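Local coordinates for water-soluble chlorophyll protein (Brassicaceae, PDB 5HPZ), which binds chlorophyll as a water-soluble protein of the Kunitz-type beta-trefoil family, and may share that family's endopeptidase-inhibitor activity, at residues L43-T48 / I111-E116; N79-S84 / S94-V99; K107-I112 / L157-D162; K17-P22 / G55-F60. All coordinates share one frame; numbering follows the deposited sequence.

How the interactions relate
All four contacts lie in one Kunitz-type beta-trefoil chain. Along the sequence, interaction 4 closes before interaction 2 opens, interaction 2 falls within the span bridged by interaction 1, and interaction 3 begins where interaction 1 ends. Interactions 1 and 2, with centres about 7 Å apart, meet through the sheet of strands 97-99 and 111-113. Interaction 3 shares Ile-111, Ile-112 and a water with interaction 1, about 11 Å off between centres. Interaction 4 joins interaction 2 through the sheet of strands 58-62 and 78-82, its centre also about 11 Å from that of interaction 2. Interactions 3 and 4 sit on opposite sides of the chain's centre. Pocket residues in interactions 1 and 4 tie this core to chlorophyll.

Interaction 1. Residues L43-T48 / I111-E116; sequences LGITQT and IIIGGE. With 68G (13'2-hydroxyl-Chlorophyll a), chain C.
Leu-43 and Ile-113 are joined backbone to backbone: Ile-113 N donates to Leu-43 O at 2.9 Å, a bent bond with 137° at the hydrogen. It is the one direct hydrogen bond between 43-48 and 111-116, consistent with the two short strands splaying apart, their N-to-C directions 114° from each other. Waters make up the rest of the polar pairing. One accepts from Leu-43 N and donates to Ile-113 O; a second accepts from Ile-45 N and sits 2.7 Å from Ile-111 O.

The apolar contact is made mainly by isoleucines. Ile-45 and Ile-113 cross at about a right angle, CG1 of Ile-45 lying 3.8 Å from CG1 of Ile-113, while Ile-45 CD1 reaches on to Ile-111 CG2 at 3.7 Å. The extended Ile-113 chain (chi2 175°) carries its CD1 in against Gly-44 O and Leu-43 CB. Trp-97 and Leu-157 also pack on Ile-45.

The ligand contacts come from segment 43-48. Leu-43 sets CD1 3.8 Å from the methine carbon CHC of the chlorophyll and CD2 3.7 Å from its vinyl carbon CAB. An alanine here would probably open a gap beside that methine and vinyl edge, leaving the vinyl group freer to turn. Farther along, Thr-48 places OG1 3.0 Å from O1A, the ester carbonyl of the phytyl tail. The segment 43-48 thus has one side in the hydrophobic core of a Kunitz-type beta-trefoil and contributes Leu-43 and Thr-48 to the chlorophyll pocket.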
# COMPACT_ATOMS: atom_id res chain seq x y z
N LEU A 43 3.66 14.33 2.73
CA LEU A 43 2.26 14.06 2.64
C LEU A 43 1.49 15.28 2.18
O LEU A 43 1.91 16.46 2.41
CB LEU A 43 1.74 13.68 4.02
CG LEU A 43 2.33 12.41 4.60
CD1 LEU A 43 1.78 12.26 5.99
CD2 LEU A 43 1.97 11.17 3.75
N GLY A 44 0.33 15.00 1.57
CA GLY A 44 -0.59 16.05 1.17
C GLY A 44 -1.67 16.14 2.19
O GLY A 44 -1.66 15.41 3.20
N ILE A 45 -2.65 17.00 1.92
CA ILE A 45 -3.79 17.18 2.73
C ILE A 45 -5.06 17.02 1.90
O ILE A 45 -5.19 17.63 0.84
CB ILE A 45 -3.79 18.56 3.40
CG1 ILE A 45 -2.45 18.81 4.09
CG2 ILE A 45 -4.96 18.64 4.36
CD1 ILE A 45 -2.29 20.21 4.66
N THR A 46 -5.95 16.13 2.32
CA THR A 46 -7.23 15.93 1.62
C THR A 46 -8.37 16.06 2.56
O THR A 46 -8.20 15.97 3.79
CB THR A 46 -7.38 14.55 0.94
OG1 THR A 46 -7.31 13.48 1.91
CG2 THR A 46 -6.36 14.40 -0.13
N GLN A 47 -9.55 16.27 1.98
CA GLN A 47 -10.77 16.10 2.76
C GLN A 47 -11.22 14.64 2.68
O GLN A 47 -11.39 14.09 1.63
CB GLN A 47 -11.87 17.03 2.23
CG GLN A 47 -13.17 16.78 2.98
CD GLN A 47 -14.42 17.32 2.33
OE1 GLN A 47 -14.41 17.75 1.17
NE2 GLN A 47 -15.54 17.28 3.10
N THR A 48 -11.49 14.01 3.80
CA THR A 48 -11.99 12.70 3.71
C THR A 48 -13.46 12.72 3.18
O THR A 48 -14.20 13.64 3.41
CB THR A 48 -11.83 11.95 5.04
OG1 THR A 48 -12.27 10.61 4.84
CG2 THR A 48 -12.63 12.58 6.08
N ILE A 111 -0.78 21.83 -1.14
CA ILE A 111 -0.46 22.13 0.24
C ILE A 111 0.09 20.82 0.85
O ILE A 111 -0.56 19.77 0.78
CB ILE A 111 -1.69 22.56 1.06
CG1 ILE A 111 -2.46 23.70 0.36
CG2 ILE A 111 -1.28 23.04 2.46
CD1 ILE A 111 -1.65 24.94 0.11
N ILE A 112 1.29 20.88 1.40
CA ILE A 112 1.92 19.69 1.93
C ILE A 112 2.10 19.80 3.44
O ILE A 112 1.72 20.79 4.06
CB ILE A 112 3.24 19.44 1.25
CG1 ILE A 112 4.08 20.71 1.31
CG2 ILE A 112 3.00 19.03 -0.19
CD1 ILE A 112 5.56 20.52 1.19
N ILE A 113 2.64 18.75 4.03
CA ILE A 113 2.88 18.69 5.44
C ILE A 113 4.37 18.60 5.60
O ILE A 113 5.05 17.77 4.97
CB ILE A 113 2.20 17.49 6.09
CG1 ILE A 113 0.70 17.53 5.79
CG2 ILE A 113 2.49 17.49 7.59
CD1 ILE A 113 -0.06 16.33 6.29
N GLY A 114 4.93 19.51 6.41
CA GLY A 114 6.39 19.57 6.54
C GLY A 114 7.07 20.92 6.49
O GLY A 114 8.24 20.97 6.24
N GLY A 115 6.33 22.02 6.65
CA GLY A 115 6.96 23.33 6.58
C GLY A 115 7.94 23.60 7.72
O GLY A 115 7.90 22.92 8.75
N GLU A 116 8.81 24.59 7.52
CA GLU A 116 9.69 25.11 8.59
C GLU A 116 8.97 26.35 9.20
O GLU A 116 8.43 27.18 8.44
CB GLU A 116 11.06 25.48 7.97
CG GLU A 116 11.65 24.42 7.04
C1 68G C . -11.33 7.26 2.34
C2 68G C . -11.27 5.83 2.91
C3 68G C . -10.93 4.76 1.97
C4 68G C . -10.75 5.21 0.56
C5 68G C . -10.89 3.27 2.33
C6 68G C . -9.65 2.89 3.07
C7 68G C . -8.38 3.22 2.35
C8 68G C . -7.33 2.36 3.02
C9 68G C . -7.02 2.77 4.48
C10 68G C . -6.04 2.53 2.24
C11 68G C . -5.87 1.29 1.48
C12 68G C . -4.48 1.48 0.89
C13 68G C . -4.61 1.11 -0.59
C14 68G C . -5.16 -0.33 -0.77
C15 68G C . -3.20 1.28 -1.21
C16 68G C . -3.29 1.49 -2.71
C17 68G C . -1.83 1.67 -3.10
C18 68G C . -1.84 1.83 -4.59
C19 68G C . -0.62 2.62 -4.99
C20 68G C . -1.69 0.42 -5.18
O2A 68G C . -10.08 7.72 1.73
CGA 68G C . -10.09 9.07 1.87
O1A 68G C . -11.07 9.75 2.23
CBA 68G C . -8.77 9.72 1.62
CAA 68G C . -8.11 9.91 3.02
C2A 68G C . -7.64 8.58 3.68
C3A 68G C . -6.49 8.05 2.91
CMA 68G C . -6.67 6.57 2.92
C4A 68G C . -5.28 8.36 3.67
CHB 68G C . -4.02 8.08 3.31
NA 68G C . -5.67 8.87 4.81
C1A 68G C . -7.00 8.93 4.92
CHA 68G C . -7.59 9.33 6.06
CBD 68G C . -8.98 9.34 6.44
CGD 68G C . -9.61 8.03 6.31
O1D 68G C . -10.71 7.87 5.75
O2D 68G C . -8.93 6.98 6.82
CED 68G C . -9.59 5.75 6.63
O 68G C . -9.79 10.14 5.66
CAD 68G C . -8.99 9.81 7.80
OBD 68G C . -10.05 10.02 8.46
C3D 68G C . -7.70 10.00 8.21
C2D 68G C . -6.80 10.36 9.16
CMD 68G C . -7.13 10.76 10.43
C4D 68G C . -6.93 9.70 7.16
ND 68G C . -5.64 9.83 7.43
C1D 68G C . -5.54 10.25 8.71
CHD 68G C . -4.34 10.49 9.36
C4C 68G C . -3.06 10.31 8.97
NC 68G C . -2.73 9.93 7.70
MG 68G C . -4.07 9.47 6.22
C3C 68G C . -1.87 10.50 9.63
CAC 68G C . -1.68 10.93 11.06
CBC 68G C . -1.84 9.60 11.88
C2C 68G C . -0.86 10.20 8.78
CMC 68G C . 0.45 10.26 9.10
C1C 68G C . -1.39 9.84 7.57
CHC 68G C . -0.79 9.45 6.43
C4B 68G C . -1.30 8.83 5.35
NB 68G C . -2.59 8.91 5.00
C1B 68G C . -2.81 8.19 3.90
C2B 68G C . -1.61 7.62 3.56
CMB 68G C . -1.41 6.81 2.49
C3B 68G C . -0.69 8.07 4.43
CAB 68G C . 0.62 7.79 4.57
CBB 68G C . 1.59 7.34 3.50
O HOH W 1 4.91 15.04 5.32
O HOH W 2 -2.35 18.51 -0.87

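Interaction 2. Residues N79-S84 / S94-V99; sequences NIEFRS and SKLWAV
Trp-97 presents its indole nitrogen to the face of Phe-82: NE1 lies above the phenyl ring, offset toward the rim, 3.3 Å from Phe-82 CE2. The rings are neither stacked nor perpendicular, since their planes meet at 46° with the phenyl and pyrrole centroids 4.6 Å apart. This aromatic pair belongs to the core of the beta-trefoil, where strand 78-82 runs beside the start of strand 97-99; Ile-45 packs against both rings.

Ile-80 holds a face of the same indole. Its CG2, anti to the backbone N, stands 3.5 Å from the centroid of the five-membered ring of Trp-97 and only 8° off the normal, a CH-pi contact over the ring centre.

Two backbone bonds flank the single bridge between Glu-81 and Leu-96. Trp-97 N donates to Ile-80 O at 2.8 Å and nearly straight, and Phe-82 N donates to Lys-95 O at 3.0 Å. Beyond them a water accepts from Ile-80 N close to Trp-97 O. At the bridge itself Leu-96 CD2 is pressed to 3.3 Å from Glu-81 CB.

Ser-94 shapes the approach to the strand through an ST turn, its OG accepting from Leu-96 N at 3.0 Å while also bonding to Gly-115 O. Next to it Lys-95, extended beyond CG, runs out past Phe-82 O, and its NZ comes to 2.7 Å from Ser-84 O.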
# COMPACT_ATOMS: atom_id res chain seq x y z
N ASN A 79 1.18 29.75 11.70
CA ASN A 79 1.46 28.38 11.23
C ASN A 79 0.26 27.54 11.60
O ASN A 79 -0.46 27.82 12.59
CB ASN A 79 2.72 27.78 11.87
CG ASN A 79 3.99 28.59 11.59
OD1 ASN A 79 4.81 28.77 12.48
ND2 ASN A 79 4.17 29.07 10.35
N ILE A 80 0.03 26.51 10.78
CA ILE A 80 -1.02 25.52 11.05
C ILE A 80 -0.33 24.17 11.19
O ILE A 80 0.44 23.76 10.33
CB ILE A 80 -2.03 25.46 9.91
CG1 ILE A 80 -2.65 26.85 9.68
CG2 ILE A 80 -3.09 24.42 10.17
CD1 ILE A 80 -3.50 26.93 8.42
N GLU A 81 -0.60 23.48 12.28
CA GLU A 81 0.08 22.22 12.50
C GLU A 81 -0.86 21.13 12.90
O GLU A 81 -1.79 21.27 13.74
CB GLU A 81 1.28 22.34 13.47
CG GLU A 81 1.11 23.09 14.79
CD GLU A 81 2.23 22.74 15.78
OE1 GLU A 81 3.35 22.38 15.34
OE2 GLU A 81 1.99 22.78 17.00
N PHE A 82 -0.61 20.02 12.27
CA PHE A 82 -1.33 18.85 12.65
C PHE A 82 -0.87 18.42 14.06
O PHE A 82 0.30 18.51 14.38
CB PHE A 82 -1.11 17.76 11.61
CG PHE A 82 -2.09 17.85 10.43
CD1 PHE A 82 -3.49 17.79 10.65
CD2 PHE A 82 -1.64 17.95 9.14
CE1 PHE A 82 -4.40 17.86 9.59
CE2 PHE A 82 -2.54 17.98 8.06
CZ PHE A 82 -3.91 17.93 8.29
N ARG A 83 -1.84 17.98 14.86
CA ARG A 83 -1.61 17.47 16.21
C ARG A 83 -1.96 16.00 16.33
O ARG A 83 -3.14 15.62 16.35
CB ARG A 83 -2.39 18.31 17.23
CG ARG A 83 -1.91 19.79 17.38
CD ARG A 83 -0.39 20.00 17.43
N SER A 84 -0.92 15.17 16.40
CA SER A 84 -1.07 13.72 16.57
C SER A 84 0.10 13.11 17.40
O SER A 84 1.22 13.27 17.03
CB SER A 84 -1.04 13.09 15.17
OG SER A 84 -1.42 11.73 15.25
N SER A 94 8.45 18.14 9.52
CA SER A 94 7.47 18.55 10.54
C SER A 94 6.04 18.15 10.21
O SER A 94 5.77 17.53 9.21
CB SER A 94 7.50 20.05 10.69
OG SER A 94 6.83 20.74 9.63
N LYS A 95 5.13 18.57 11.07
CA LYS A 95 3.70 18.50 10.85
C LYS A 95 3.09 19.89 10.46
O LYS A 95 1.91 20.10 10.63
CB LYS A 95 3.08 17.94 12.12
CG LYS A 95 3.76 16.63 12.59
CD LYS A 95 3.10 16.03 13.82
CE LYS A 95 4.00 15.03 14.54
NZ LYS A 95 3.28 14.44 15.72
N LEU A 96 3.91 20.84 10.06
CA LEU A 96 3.39 22.16 9.68
C LEU A 96 2.89 22.13 8.24
O LEU A 96 3.58 21.59 7.37
CB LEU A 96 4.46 23.25 9.71
CG LEU A 96 5.01 23.66 11.06
CD1 LEU A 96 5.64 25.02 10.88
CD2 LEU A 96 3.95 23.72 12.13
N TRP A 97 1.73 22.74 8.02
CA TRP A 97 1.24 22.97 6.67
C TRP A 97 2.17 23.90 6.00
O TRP A 97 2.75 24.79 6.63
CB TRP A 97 -0.16 23.59 6.67
CG TRP A 97 -1.29 22.76 7.24
CD1 TRP A 97 -1.22 21.71 8.09
CD2 TRP A 97 -2.66 22.89 6.89
NE1 TRP A 97 -2.48 21.23 8.35
CE2 TRP A 97 -3.38 21.92 7.60
CE3 TRP A 97 -3.36 23.76 6.06
CZ2 TRP A 97 -4.77 21.77 7.48
CZ3 TRP A 97 -4.70 23.62 5.94
CH2 TRP A 97 -5.40 22.65 6.63
N ALA A 98 2.31 23.71 4.69
CA ALA A 98 3.16 24.52 3.92
C ALA A 98 2.76 24.39 2.46
O ALA A 98 2.15 23.42 2.07
CB ALA A 98 4.57 24.07 4.13
N VAL A 99 3.11 25.35 1.64
CA VAL A 99 2.80 25.30 0.24
C VAL A 99 3.97 24.65 -0.44
O VAL A 99 5.09 25.06 -0.19
CB VAL A 99 2.66 26.72 -0.37
CG1 VAL A 99 2.59 26.67 -1.89
CG2 VAL A 99 1.43 27.41 0.18
O HOH W 3 2.00 26.24 9.00

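Interaction 3. Residues K107-I112 / L157-D162; sequences KEPAII and LIATND
Thr-160 OG1 donates to Glu-108 OE2 in a short bond of 2.5 Å, reaching the oxygen from above the carboxylate plane, 46° out of it. The two side chains lie side by side and point the same way. The Ile-158 methyl CD1 lies 3.6 Å from Glu-108 OE1, flanking the carboxylate. Along the backbone, Ala-159 N gives to Pro-109 O at 2.8 Å and Ile-111 N to Leu-157 O at 3.1 Å, the latter donor 44° above the carbonyl plane; a water also lies against Leu-157 O. These bonds flank the bridge of Ala-110 with Ile-158, by which the approach to strand 111-113 is laid against strand 155-160 of the beta-trefoil. Alongside these bonds Ile-111 sets CG1 3.7 Å from Leu-157 CB, and its CD1 turns toward Ala-159 CB.

Farther out, Thr-160 OG1 accepts from Asp-162 N at 3.1 Å, an ST turn that helps fix the hydroxyl, and Asp-162 OD1 is held by Ala-164 N. Lys-165 forms a salt bridge with Glu-108 OE1, which would probably balance the carboxylate's charge. An alanine in place of Glu-108 would probably leave Lys-165 without its salt-bridge partner and the Thr-160 hydroxyl without this acceptor.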
# COMPACT_ATOMS: atom_id res chain seq x y z
N LYS A 107 1.62 24.13 -11.05
CA LYS A 107 1.27 25.53 -11.24
C LYS A 107 0.34 25.99 -10.14
O LYS A 107 0.46 27.10 -9.67
CB LYS A 107 0.62 25.79 -12.61
CG LYS A 107 1.59 26.07 -13.75
N GLU A 108 -0.59 25.13 -9.72
CA GLU A 108 -1.38 25.37 -8.49
C GLU A 108 -0.78 24.44 -7.43
O GLU A 108 -1.05 23.26 -7.44
CB GLU A 108 -2.86 25.01 -8.73
CG GLU A 108 -3.58 25.95 -9.70
CD GLU A 108 -5.09 25.71 -9.76
OE1 GLU A 108 -5.51 24.53 -9.84
OE2 GLU A 108 -5.86 26.67 -9.74
N PRO A 109 0.08 24.94 -6.56
CA PRO A 109 0.87 23.94 -5.89
C PRO A 109 0.12 23.27 -4.75
O PRO A 109 -0.73 23.90 -4.06
CB PRO A 109 2.05 24.75 -5.36
CG PRO A 109 1.48 26.11 -5.13
CD PRO A 109 0.53 26.31 -6.27
N ALA A 110 0.46 22.04 -4.51
CA ALA A 110 -0.20 21.30 -3.46
C ALA A 110 0.13 21.95 -2.09
O ALA A 110 1.18 22.51 -1.91
CB ALA A 110 0.24 19.88 -3.49
N ILE A 111 -0.78 21.83 -1.14
CA ILE A 111 -0.46 22.13 0.24
C ILE A 111 0.09 20.82 0.85
O ILE A 111 -0.56 19.77 0.78
CB ILE A 111 -1.69 22.56 1.06
CG1 ILE A 111 -2.46 23.70 0.36
CG2 ILE A 111 -1.28 23.04 2.46
CD1 ILE A 111 -1.65 24.94 0.11
N ILE A 112 1.29 20.88 1.40
CA ILE A 112 1.92 19.69 1.93
C ILE A 112 2.10 19.80 3.44
O ILE A 112 1.72 20.79 4.06
CB ILE A 112 3.24 19.44 1.25
CG1 ILE A 112 4.08 20.71 1.31
CG2 ILE A 112 3.00 19.03 -0.19
CD1 ILE A 112 5.56 20.52 1.19
N LEU A 157 -6.02 19.60 -1.14
CA LEU A 157 -5.74 21.00 -0.96
C LEU A 157 -4.64 21.43 -1.83
O LEU A 157 -3.59 20.80 -1.85
CB LEU A 157 -5.37 21.37 0.47
CG LEU A 157 -6.54 21.71 1.38
CD1 LEU A 157 -7.50 20.52 1.55
CD2 LEU A 157 -6.03 22.18 2.71
N ILE A 158 -4.87 22.56 -2.50
CA ILE A 158 -3.86 23.31 -3.24
C ILE A 158 -3.94 24.81 -2.95
O ILE A 158 -4.88 25.29 -2.34
CB ILE A 158 -4.04 23.14 -4.73
CG1 ILE A 158 -5.42 23.69 -5.12
CG2 ILE A 158 -3.82 21.67 -5.11
CD1 ILE A 158 -5.89 23.23 -6.47
N ALA A 159 -2.92 25.56 -3.34
CA ALA A 159 -3.00 27.01 -3.36
C ALA A 159 -3.32 27.51 -4.78
O ALA A 159 -2.70 27.12 -5.75
CB ALA A 159 -1.71 27.68 -2.85
N THR A 160 -4.29 28.41 -4.86
CA THR A 160 -4.81 28.82 -6.15
C THR A 160 -5.31 30.25 -6.05
O THR A 160 -5.73 30.70 -4.98
CB THR A 160 -6.00 27.92 -6.54
OG1 THR A 160 -6.45 28.24 -7.84
CG2 THR A 160 -7.17 28.08 -5.60
N ASN A 161 -5.27 30.98 -7.15
CA ASN A 161 -5.97 32.25 -7.22
C ASN A 161 -7.24 32.17 -8.06
O ASN A 161 -7.79 33.20 -8.40
CB ASN A 161 -5.02 33.33 -7.74
CG ASN A 161 -3.90 33.61 -6.77
OD1 ASN A 161 -4.14 34.02 -5.63
ND2 ASN A 161 -2.69 33.38 -7.19
N ASP A 162 -7.69 30.97 -8.40
CA ASP A 162 -9.01 30.78 -8.98
C ASP A 162 -10.10 30.80 -7.91
O ASP A 162 -10.22 29.84 -7.09
CB ASP A 162 -9.02 29.47 -9.72
CG ASP A 162 -10.32 29.19 -10.41
OD1 ASP A 162 -11.36 29.81 -10.09
OD2 ASP A 162 -10.26 28.28 -11.25
O HOH W 2 -2.35 18.51 -0.87

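Interaction 4. Residues K17-P22 / G55-F60; sequences KYFIQP and GLPVSF
Tyr-18 and Val-58 form an antiparallel hydrogen-bonded pair in this Kunitz-type beta-trefoil, where strands 18-22 and 58-60 meet at 101°. Tyr-18 N donates to Val-58 O at 2.9 Å and Val-58 N returns to Tyr-18 O at 2.8 Å, both bonds nearly straight. Past the pair the backbones part, and a water takes over, accepting from Ile-20 N and donating to Leu-56 O at 2.7 Å.

One group of apolar contacts gathers round Ile-20. Ile-20 CD1 lies 3.9 Å from Val-58 CG2, the two side chains at about a right angle, and the same methyl comes to the edge of the Phe-60 ring. Phe-60 CE2 in turn is 4.1 Å from Tyr-18 CD1, again crosswise; Phe-171 meets Phe-60 edge-to-face, while Tyr-18 OH is bonded to Lys-13 N.

Phe-19 and Pro-57 run side by side on another flank, where Tyr-52 of the second subunit packs on both and on Lys-17. Leu-56 turns away from strand 18-22 and touches chlorophyll. Gly-55 has backbone angles (phi 102°) at which a CB would jam against the preceding carbonyl, and its own O rests 3.2 Å from Phe-19 CE1.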
# COMPACT_ATOMS: atom_id res chain seq x y z
N LYS A 17 -6.74 22.64 20.19
CA LYS A 17 -7.09 21.72 19.12
C LYS A 17 -8.45 21.93 18.44
O LYS A 17 -9.53 21.91 19.08
CB LYS A 17 -6.98 20.30 19.64
CG LYS A 17 -5.53 19.87 19.83
CD LYS A 17 -5.43 18.37 19.83
CE LYS A 17 -4.06 17.91 20.31
NZ LYS A 17 -4.17 17.27 21.64
N TYR A 18 -8.37 22.09 17.11
CA TYR A 18 -9.52 22.14 16.24
C TYR A 18 -9.44 21.22 15.02
O TYR A 18 -8.38 21.08 14.41
CB TYR A 18 -9.69 23.56 15.75
CG TYR A 18 -9.85 24.51 16.89
CD1 TYR A 18 -8.72 25.02 17.56
CD2 TYR A 18 -11.10 24.90 17.31
CE1 TYR A 18 -8.85 25.88 18.65
CE2 TYR A 18 -11.24 25.76 18.40
CZ TYR A 18 -10.11 26.25 19.06
OH TYR A 18 -10.24 27.11 20.15
N PHE A 19 -10.56 20.58 14.70
CA PHE A 19 -10.78 20.00 13.36
C PHE A 19 -11.07 21.14 12.36
O PHE A 19 -11.80 22.09 12.68
CB PHE A 19 -11.98 19.11 13.34
CG PHE A 19 -11.97 18.00 14.35
CD1 PHE A 19 -11.01 16.99 14.29
CD2 PHE A 19 -12.95 17.95 15.34
CE1 PHE A 19 -11.03 15.94 15.21
CE2 PHE A 19 -12.96 16.93 16.27
CZ PHE A 19 -12.00 15.92 16.21
N ILE A 20 -10.51 21.06 11.16
CA ILE A 20 -10.95 21.91 10.06
C ILE A 20 -11.96 21.16 9.17
O ILE A 20 -11.64 20.14 8.55
CB ILE A 20 -9.80 22.43 9.21
CG1 ILE A 20 -8.81 23.26 10.06
CG2 ILE A 20 -10.37 23.34 8.13
CD1 ILE A 20 -7.51 23.61 9.36
N GLN A 21 -13.17 21.67 9.09
CA GLN A 21 -14.23 20.97 8.40
C GLN A 21 -14.83 21.84 7.31
O GLN A 21 -15.24 22.94 7.59
CB GLN A 21 -15.26 20.52 9.40
CG GLN A 21 -14.82 19.19 10.02
CD GLN A 21 -15.66 18.77 11.18
OE1 GLN A 21 -16.77 19.27 11.36
NE2 GLN A 21 -15.15 17.88 11.99
N PRO A 22 -14.78 21.38 6.05
CA PRO A 22 -15.29 22.16 4.94
C PRO A 22 -16.76 22.40 5.08
O PRO A 22 -17.49 21.46 5.29
CB PRO A 22 -15.00 21.29 3.71
CG PRO A 22 -13.83 20.49 4.11
CD PRO A 22 -14.08 20.18 5.56
N GLY A 55 -11.73 14.74 10.75
CA GLY A 55 -10.45 15.36 10.50
C GLY A 55 -9.43 15.01 11.56
O GLY A 55 -9.74 14.47 12.63
N LEU A 56 -8.19 15.28 11.23
CA LEU A 56 -7.13 15.20 12.23
C LEU A 56 -6.98 16.58 12.80
O LEU A 56 -6.88 17.57 12.05
CB LEU A 56 -5.81 14.76 11.61
CG LEU A 56 -4.62 14.51 12.55
CD1 LEU A 56 -4.89 13.26 13.37
CD2 LEU A 56 -3.35 14.34 11.73
N PRO A 57 -6.93 16.69 14.14
CA PRO A 57 -6.88 18.00 14.67
C PRO A 57 -5.63 18.73 14.27
O PRO A 57 -4.57 18.14 13.97
CB PRO A 57 -6.86 17.79 16.22
CG PRO A 57 -7.18 16.37 16.46
CD PRO A 57 -6.72 15.67 15.20
N VAL A 58 -5.78 20.04 14.25
CA VAL A 58 -4.68 21.00 14.09
C VAL A 58 -4.74 22.02 15.24
O VAL A 58 -5.74 22.08 15.99
CB VAL A 58 -4.81 21.79 12.79
CG1 VAL A 58 -4.82 20.88 11.56
CG2 VAL A 58 -6.07 22.65 12.82
N SER A 59 -3.70 22.82 15.35
CA SER A 59 -3.73 24.00 16.19
C SER A 59 -3.00 25.08 15.48
O SER A 59 -2.13 24.82 14.65
CB SER A 59 -3.09 23.70 17.56
OG SER A 59 -1.76 23.27 17.38
N PHE A 60 -3.36 26.32 15.81
CA PHE A 60 -2.81 27.51 15.17
C PHE A 60 -1.89 28.28 16.15
O PHE A 60 -2.21 28.44 17.35
CB PHE A 60 -3.97 28.42 14.80
CG PHE A 60 -5.11 27.71 14.12
CD1 PHE A 60 -4.98 27.29 12.81
CD2 PHE A 60 -6.25 27.40 14.80
CE1 PHE A 60 -6.03 26.62 12.18
CE2 PHE A 60 -7.31 26.76 14.16
CZ PHE A 60 -7.18 26.37 12.84
O HOH W 4 -8.74 18.82 10.54